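Local coordinates for terminal oxygenase component of carbazole (Janthinobacterium, PDB 2DE6) that catalyses the angular dioxygenation of carbazole at C-9a and C-1, taking its electrons from the Rieske ferredoxin bound here, at the interface of chains A and B. Coordinates in Å, arbitrary orientation; residue numbers count along the deposited sequence, not the author numbering. Chains: chain A, terminal oxygenase component of carbazole; chain B, ferredoxin component of carbazole.

Contact 1: the interface of chains A and B. Residues chain A 354-357, 359-360, 363; chain B 48-50.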
loop_
_atom_site.group_PDB
_atom_site.type_symbol
_atom_site.label_atom_id
_atom_site.label_comp_id
_atom_site.label_asym_id
_atom_site.label_seq_id
_atom_site.Cartn_x
_atom_site.Cartn_y
_atom_site.Cartn_z
ATOM N N ILE A 354 -0.838 -18.046 20.618
ATOM C CA ILE A 354 -1.259 -18.953 21.689
ATOM C C ILE A 354 -0.046 -19.134 22.599
ATOM O O ILE A 354 0.882 -19.879 22.287
ATOM C CB ILE A 354 -1.726 -20.326 21.139
ATOM C CG1 ILE A 354 -3.004 -20.138 20.312
ATOM C CG2 ILE A 354 -1.987 -21.286 22.303
ATOM C CD1 ILE A 354 -3.525 -21.414 19.659
ATOM N N LEU A 355 -0.055 -18.430 23.726
ATOM C CA LEU A 355 1.067 -18.462 24.661
ATOM C C LEU A 355 1.071 -19.662 25.602
ATOM O O LEU A 355 0.044 -20.305 25.795
ATOM C CB LEU A 355 1.060 -17.176 25.498
ATOM C CG LEU A 355 0.948 -15.880 24.688
ATOM C CD1 LEU A 355 1.036 -14.680 25.618
ATOM C CD2 LEU A 355 2.065 -15.829 23.653
ATOM N N PHE A 356 2.238 -19.983 26.155
ATOM C CA PHE A 356 2.294 -21.055 27.134
ATOM C C PHE A 356 3.064 -20.572 28.362
ATOM O O PHE A 356 3.457 -19.404 28.424
ATOM C CB PHE A 356 2.786 -22.398 26.528
ATOM C CG PHE A 356 4.267 -22.508 26.266
ATOM C CD1 PHE A 356 5.015 -21.441 25.784
ATOM C CD2 PHE A 356 4.887 -23.754 26.390
ATOM C CE1 PHE A 356 6.360 -21.615 25.424
ATOM C CE2 PHE A 356 6.228 -23.940 26.030
ATOM C CZ PHE A 356 6.965 -22.871 25.546
ATOM N N GLU A 357 3.255 -21.444 29.344
ATOM C CA GLU A 357 3.880 -21.050 30.609
ATOM C C GLU A 357 5.094 -20.116 30.656
ATOM O O GLU A 357 5.071 -19.113 31.383
ATOM C CB GLU A 357 4.164 -22.305 31.443
ATOM C CG GLU A 357 2.896 -23.024 31.919
ATOM C CD GLU A 357 2.287 -23.953 30.871
ATOM O OE1 GLU A 357 2.862 -24.087 29.770
ATOM O OE2 GLU A 357 1.230 -24.560 31.162
ATOM N N ASP A 359 5.979 -17.946 28.758
ATOM C CA ASP A 359 5.663 -16.622 28.230
ATOM C C ASP A 359 5.242 -15.634 29.321
ATOM O O ASP A 359 4.947 -14.474 29.035
ATOM C CB ASP A 359 4.584 -16.719 27.143
ATOM C CG ASP A 359 5.097 -17.392 25.873
ATOM O OD1 ASP A 359 6.242 -17.100 25.466
ATOM O OD2 ASP A 359 4.357 -18.202 25.274
ATOM N N GLU A 360 5.217 -16.086 30.575
ATOM C CA GLU A 360 4.875 -15.182 31.673
ATOM C C GLU A 360 5.925 -14.069 31.673
ATOM O O GLU A 360 5.642 -12.931 32.044
ATOM C CB GLU A 360 4.925 -15.905 33.025
ATOM C CG GLU A 360 3.770 -16.859 33.313
ATOM C CD GLU A 360 2.444 -16.151 33.549
ATOM O OE1 GLU A 360 2.441 -14.915 33.755
ATOM O OE2 GLU A 360 1.396 -16.836 33.544
ATOM N N VAL A 363 4.901 -11.563 28.967
ATOM C CA VAL A 363 3.726 -10.822 29.418
ATOM C C VAL A 363 4.119 -9.766 30.453
ATOM O O VAL A 363 3.621 -8.642 30.416
ATOM C CB VAL A 363 2.668 -11.779 30.022
ATOM C CG1 VAL A 363 1.608 -10.992 30.775
ATOM C CG2 VAL A 363 2.021 -12.589 28.900
ATOM N N HIS B 48 -7.081 -20.201 25.623
ATOM C CA HIS B 48 -6.307 -19.686 24.495
ATOM C C HIS B 48 -4.884 -19.304 24.900
ATOM O O HIS B 48 -4.059 -18.962 24.052
ATOM C CB HIS B 48 -7.017 -18.470 23.884
ATOM C CG HIS B 48 -6.291 -17.861 22.722
ATOM N ND1 HIS B 48 -5.645 -16.645 22.800
ATOM C CD2 HIS B 48 -6.107 -18.304 21.456
ATOM C CE1 HIS B 48 -5.094 -16.365 21.632
ATOM N NE2 HIS B 48 -5.360 -17.355 20.798
ATOM N N GLY B 49 -4.588 -19.360 26.192
ATOM C CA GLY B 49 -3.256 -18.994 26.628
ATOM C C GLY B 49 -2.985 -19.184 28.104
ATOM O O GLY B 49 -3.206 -20.265 28.649
ATOM N N ILE B 50 -2.508 -18.126 28.749
ATOM C CA ILE B 50 -2.175 -18.173 30.167
ATOM C C ILE B 50 -2.837 -17.051 30.971
ATOM O O ILE B 50 -2.447 -16.768 32.108
ATOM C CB ILE B 50 -0.641 -18.100 30.362
ATOM C CG1 ILE B 50 -0.087 -16.813 29.742
ATOM C CG2 ILE B 50 0.018 -19.318 29.708
ATOM C CD1 ILE B 50 1.414 -16.623 29.947
HETATM O O HOH W 1 -2.411 -16.956 23.969
#
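B:Ile50 is the main apolar plug of this docking patch between the oxygenase and its ferredoxin. It follows the cluster ligand B:His48 and B:Gly49 in a loop of the ferredoxin. Its side chain enters the bend of chain A that runs from A:Leu355 into helix 360-372. CG1 takes the crowded position between the backbone N and the carbonyl carbon (chi1 59°), and the chain then runs extended to CD1. The two branches divide the work. The CG2 methyl lies against the backbone of A:Phe356, 3.6 Å from its carbonyl carbon C. The CD1 methyl reaches A:Glu360, 3.6 Å from the carboxylate oxygen OE2. A:Glu360 is bent at chi2 (-70°), and the two side chains pass alongside in opposite directions. An alanine here would remove both methyl tips and would probably loosen the packing against A:Phe356 and A:Glu360. The bend itself is tied within chain A. The backbone N of A:Phe356 donates to A:Asp359 OD2 at 2.9 Å, on the anti lone pair of that oxygen.

At the other end A:Ile354 crosses B:His48 at about a right angle. Its CG1 lies off the plane of the imidazole, near CD2 and 3.7 Å from NE2 of B:His48, and its CG2 faces the carbonyl O of B:His48. A water bridges the two backbones: it lies 2.8 Å from A:Leu355 N and 2.6 Å from B:His48 O.

Contact 2: the interface of chains A and B. Residues chain A 11-15, 350-351, 353; chain B 48, 66-68, 83.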
loop_
_atom_site.group_PDB
_atom_site.type_symbol
_atom_site.label_atom_id
_atom_site.label_comp_id
_atom_site.label_asym_id
_atom_site.label_seq_id
_atom_site.Cartn_x
_atom_site.Cartn_y
_atom_site.Cartn_z
ATOM N N ARG A 11 -8.922 -5.067 22.247
ATOM C CA ARG A 11 -8.833 -6.460 22.686
ATOM C C ARG A 11 -7.663 -6.757 23.630
ATOM O O ARG A 11 -7.804 -7.548 24.563
ATOM C CB ARG A 11 -8.728 -7.390 21.475
ATOM C CG ARG A 11 -10.054 -7.760 20.832
ATOM C CD ARG A 11 -9.830 -8.487 19.512
ATOM N NE ARG A 11 -11.048 -9.134 19.026
ATOM C CZ ARG A 11 -11.507 -10.298 19.478
ATOM N NH1 ARG A 11 -10.851 -10.954 20.428
ATOM N NH2 ARG A 11 -12.625 -10.810 18.981
ATOM N N VAL A 12 -6.509 -6.140 23.379
ATOM C CA VAL A 12 -5.332 -6.376 24.216
ATOM C C VAL A 12 -5.274 -5.433 25.407
ATOM O O VAL A 12 -4.397 -4.576 25.508
ATOM C CB VAL A 12 -4.017 -6.267 23.390
ATOM C CG1 VAL A 12 -3.923 -7.449 22.435
ATOM C CG2 VAL A 12 -3.972 -4.953 22.606
ATOM N N LYS A 13 -6.214 -5.622 26.324
ATOM C CA LYS A 13 -6.320 -4.788 27.513
ATOM C C LYS A 13 -5.129 -4.870 28.455
ATOM O O LYS A 13 -4.904 -3.958 29.252
ATOM C CB LYS A 13 -7.602 -5.141 28.274
ATOM C CG LYS A 13 -8.865 -4.876 27.479
ATOM C CD LYS A 13 -10.102 -5.289 28.258
ATOM C CE LYS A 13 -11.371 -4.941 27.494
ATOM N NZ LYS A 13 -11.391 -5.569 26.145
ATOM N N GLY A 14 -4.366 -5.954 28.368
ATOM C CA GLY A 14 -3.223 -6.108 29.249
ATOM C C GLY A 14 -2.008 -5.288 28.860
ATOM O O GLY A 14 -1.182 -4.960 29.713
ATOM N N TRP A 15 -1.905 -4.923 27.585
ATOM C CA TRP A 15 -0.742 -4.176 27.125
ATOM C C TRP A 15 -0.973 -3.400 25.827
ATOM O O TRP A 15 -0.142 -3.427 24.918
ATOM C CB TRP A 15 0.432 -5.151 26.974
ATOM C CG TRP A 15 0.084 -6.399 26.206
ATOM C CD1 TRP A 15 -0.028 -6.525 24.853
ATOM C CD2 TRP A 15 -0.199 -7.696 26.755
ATOM N NE1 TRP A 15 -0.362 -7.821 24.521
ATOM C CE2 TRP A 15 -0.473 -8.558 25.671
ATOM C CE3 TRP A 15 -0.249 -8.209 28.060
ATOM C CZ2 TRP A 15 -0.789 -9.912 25.849
ATOM C CZ3 TRP A 15 -0.562 -9.554 28.238
ATOM C CH2 TRP A 15 -0.828 -10.388 27.137
ATOM N N TRP A 350 -0.945 -10.262 17.448
ATOM C CA TRP A 350 -1.099 -9.765 18.810
ATOM C C TRP A 350 -2.415 -10.235 19.417
ATOM O O TRP A 350 -2.643 -10.079 20.613
ATOM C CB TRP A 350 -1.035 -8.232 18.839
ATOM C CG TRP A 350 0.262 -7.669 18.337
ATOM C CD1 TRP A 350 0.458 -6.955 17.185
ATOM C CD2 TRP A 350 1.545 -7.767 18.970
ATOM N NE1 TRP A 350 1.781 -6.603 17.065
ATOM C CE2 TRP A 350 2.471 -7.087 18.147
ATOM C CE3 TRP A 350 2.003 -8.363 20.155
ATOM C CZ2 TRP A 350 3.832 -6.986 18.470
ATOM C CZ3 TRP A 350 3.357 -8.263 20.478
ATOM C CH2 TRP A 350 4.255 -7.578 19.636
ATOM N N VAL A 351 -3.282 -10.806 18.586
ATOM C CA VAL A 351 -4.555 -11.325 19.070
ATOM C C VAL A 351 -4.571 -12.853 18.999
ATOM O O VAL A 351 -5.045 -13.525 19.917
ATOM C CB VAL A 351 -5.746 -10.810 18.226
ATOM C CG1 VAL A 351 -7.046 -11.459 18.711
ATOM C CG2 VAL A 351 -5.843 -9.295 18.320
ATOM N N GLU A 353 -1.885 -15.154 18.806
ATOM C CA GLU A 353 -0.796 -15.921 19.404
ATOM C C GLU A 353 -1.343 -16.817 20.519
ATOM O O GLU A 353 -2.221 -16.400 21.272
ATOM C CB GLU A 353 0.238 -14.958 20.008
ATOM C CG GLU A 353 -0.407 -13.958 20.973
ATOM C CD GLU A 353 0.557 -12.944 21.566
ATOM O OE1 GLU A 353 1.673 -12.779 21.027
ATOM O OE2 GLU A 353 0.177 -12.297 22.571
ATOM N N HIS B 48 -7.081 -20.201 25.623
ATOM C CA HIS B 48 -6.307 -19.686 24.495
ATOM C C HIS B 48 -4.884 -19.304 24.900
ATOM O O HIS B 48 -4.059 -18.962 24.052
ATOM C CB HIS B 48 -7.017 -18.470 23.884
ATOM C CG HIS B 48 -6.291 -17.861 22.722
ATOM N ND1 HIS B 48 -5.645 -16.645 22.800
ATOM C CD2 HIS B 48 -6.107 -18.304 21.456
ATOM C CE1 HIS B 48 -5.094 -16.365 21.632
ATOM N NE2 HIS B 48 -5.360 -17.355 20.798
ATOM N N PRO B 66 -8.957 -10.805 29.339
ATOM C CA PRO B 66 -8.217 -9.540 29.304
ATOM C C PRO B 66 -6.997 -9.509 28.387
ATOM O O PRO B 66 -6.493 -8.433 28.058
ATOM C CB PRO B 66 -7.837 -9.336 30.765
ATOM C CG PRO B 66 -7.562 -10.732 31.214
ATOM C CD PRO B 66 -8.730 -11.505 30.618
ATOM N N PHE B 67 -6.522 -10.679 27.967
ATOM C CA PHE B 67 -5.344 -10.728 27.109
ATOM C C PHE B 67 -5.623 -10.469 25.637
ATOM O O PHE B 67 -5.022 -9.568 25.042
ATOM C CB PHE B 67 -4.624 -12.070 27.274
ATOM C CG PHE B 67 -3.687 -12.117 28.453
ATOM C CD1 PHE B 67 -3.839 -11.233 29.520
ATOM C CD2 PHE B 67 -2.662 -13.056 28.503
ATOM C CE1 PHE B 67 -2.984 -11.287 30.622
ATOM C CE2 PHE B 67 -1.804 -13.118 29.603
ATOM C CZ PHE B 67 -1.965 -12.235 30.661
ATOM N N HIS B 68 -6.528 -11.239 25.040
ATOM C CA HIS B 68 -6.815 -11.046 23.622
ATOM C C HIS B 68 -8.268 -10.776 23.272
ATOM O O HIS B 68 -8.605 -10.642 22.098
ATOM C CB HIS B 68 -6.307 -12.245 22.817
ATOM C CG HIS B 68 -4.867 -12.568 23.067
ATOM N ND1 HIS B 68 -4.464 -13.729 23.688
ATOM C CD2 HIS B 68 -3.738 -11.868 22.806
ATOM C CE1 HIS B 68 -3.147 -13.730 23.800
ATOM N NE2 HIS B 68 -2.682 -12.612 23.272
ATOM N N PRO B 83 -10.338 -15.054 19.798
ATOM C CA PRO B 83 -9.709 -16.215 19.156
ATOM C C PRO B 83 -9.927 -17.558 19.859
ATOM O O PRO B 83 -9.405 -18.582 19.414
ATOM C CB PRO B 83 -8.235 -15.825 19.134
ATOM C CG PRO B 83 -8.088 -15.098 20.437
ATOM C CD PRO B 83 -9.325 -14.214 20.464
HETATM O O HOH W 2 -2.411 -16.956 23.969
HETATM O O HOH W 3 -3.462 -7.819 26.468
#
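This is the polar part of the docking surface, where the ferredoxin's cluster-ligand loops and B:Pro83 meet the N-terminal segment of the oxygenase and the end of its helix 349-352. B:His68, a ligand of the ferredoxin [2Fe-2S] cluster, is held at both its side chain and its backbone. Its ring NE2 donates to the carboxylate oxygen OE2 of A:Glu353 at 3.0 Å. The bond lies near the imidazole plane and uses the anti lone pair of OE2. The carboxylate is turned 80° from the ring. A:Glu353 reaches it with CG in the crowded position (chi1 53°) and the chain extended beyond. The negative charge expected on this carboxylate could polarise the imidazole and influence the cluster. The backbone O of B:His68 accepts from A:Arg11 NH1 at 2.8 Å, in the guanidinium plane and on a carbonyl lone pair. A:Arg11 is extended from CG to NE.

Water supplements these bonds. One water joins A:Gly14 N to B:Phe67 O and lies over the centre of the A:Trp15 ring. The water that bridges A:Leu355 N and B:His48 O also bonds A:Glu353 O, at 2.8 Å. A:Gly14 N also makes a weak direct bond to B:Pro66 O.

The aromatic contact is edge-to-face. The six-membered ring of A:Trp15 presents its CZ3–CH2 edge to a face of B:Phe67, with the planes 62° apart. CH2 is 3.5 Å from B:Phe67 CD2.

Apolar packing completes the patch. B:Phe67 CB, from the same chain, backs one face of the B:His68 imidazole, toward its rim. From across the interface, A:Val351 CA lies 3.9 Å from B:His68 CD2. A:Val351 also crosses B:Pro83 at about a right angle, and its CG1 lies 4.0 Å from B:Pro83 CD.

The centres of contact 1 and contact 2 lie about 10 Å apart, as neighbouring parts of one docking surface. B:His48 belongs to both, and one water on its carbonyl O joins the two contacts. On chain A one segment passes from contact 2 (helix 349-352 and A:Glu353) into contact 1 (A:Ile354 to helix 360-372). Contact 2 adds the end of helix 6-11 and the loop that follows. Contact 1 is mainly apolar, whereas contact 2 supplies direct hydrogen bonds. Together they engage both histidine ligands of the ferredoxin cluster, placing that end against the oxygenase, as suits electron delivery. The assembly holds three copies of each protein.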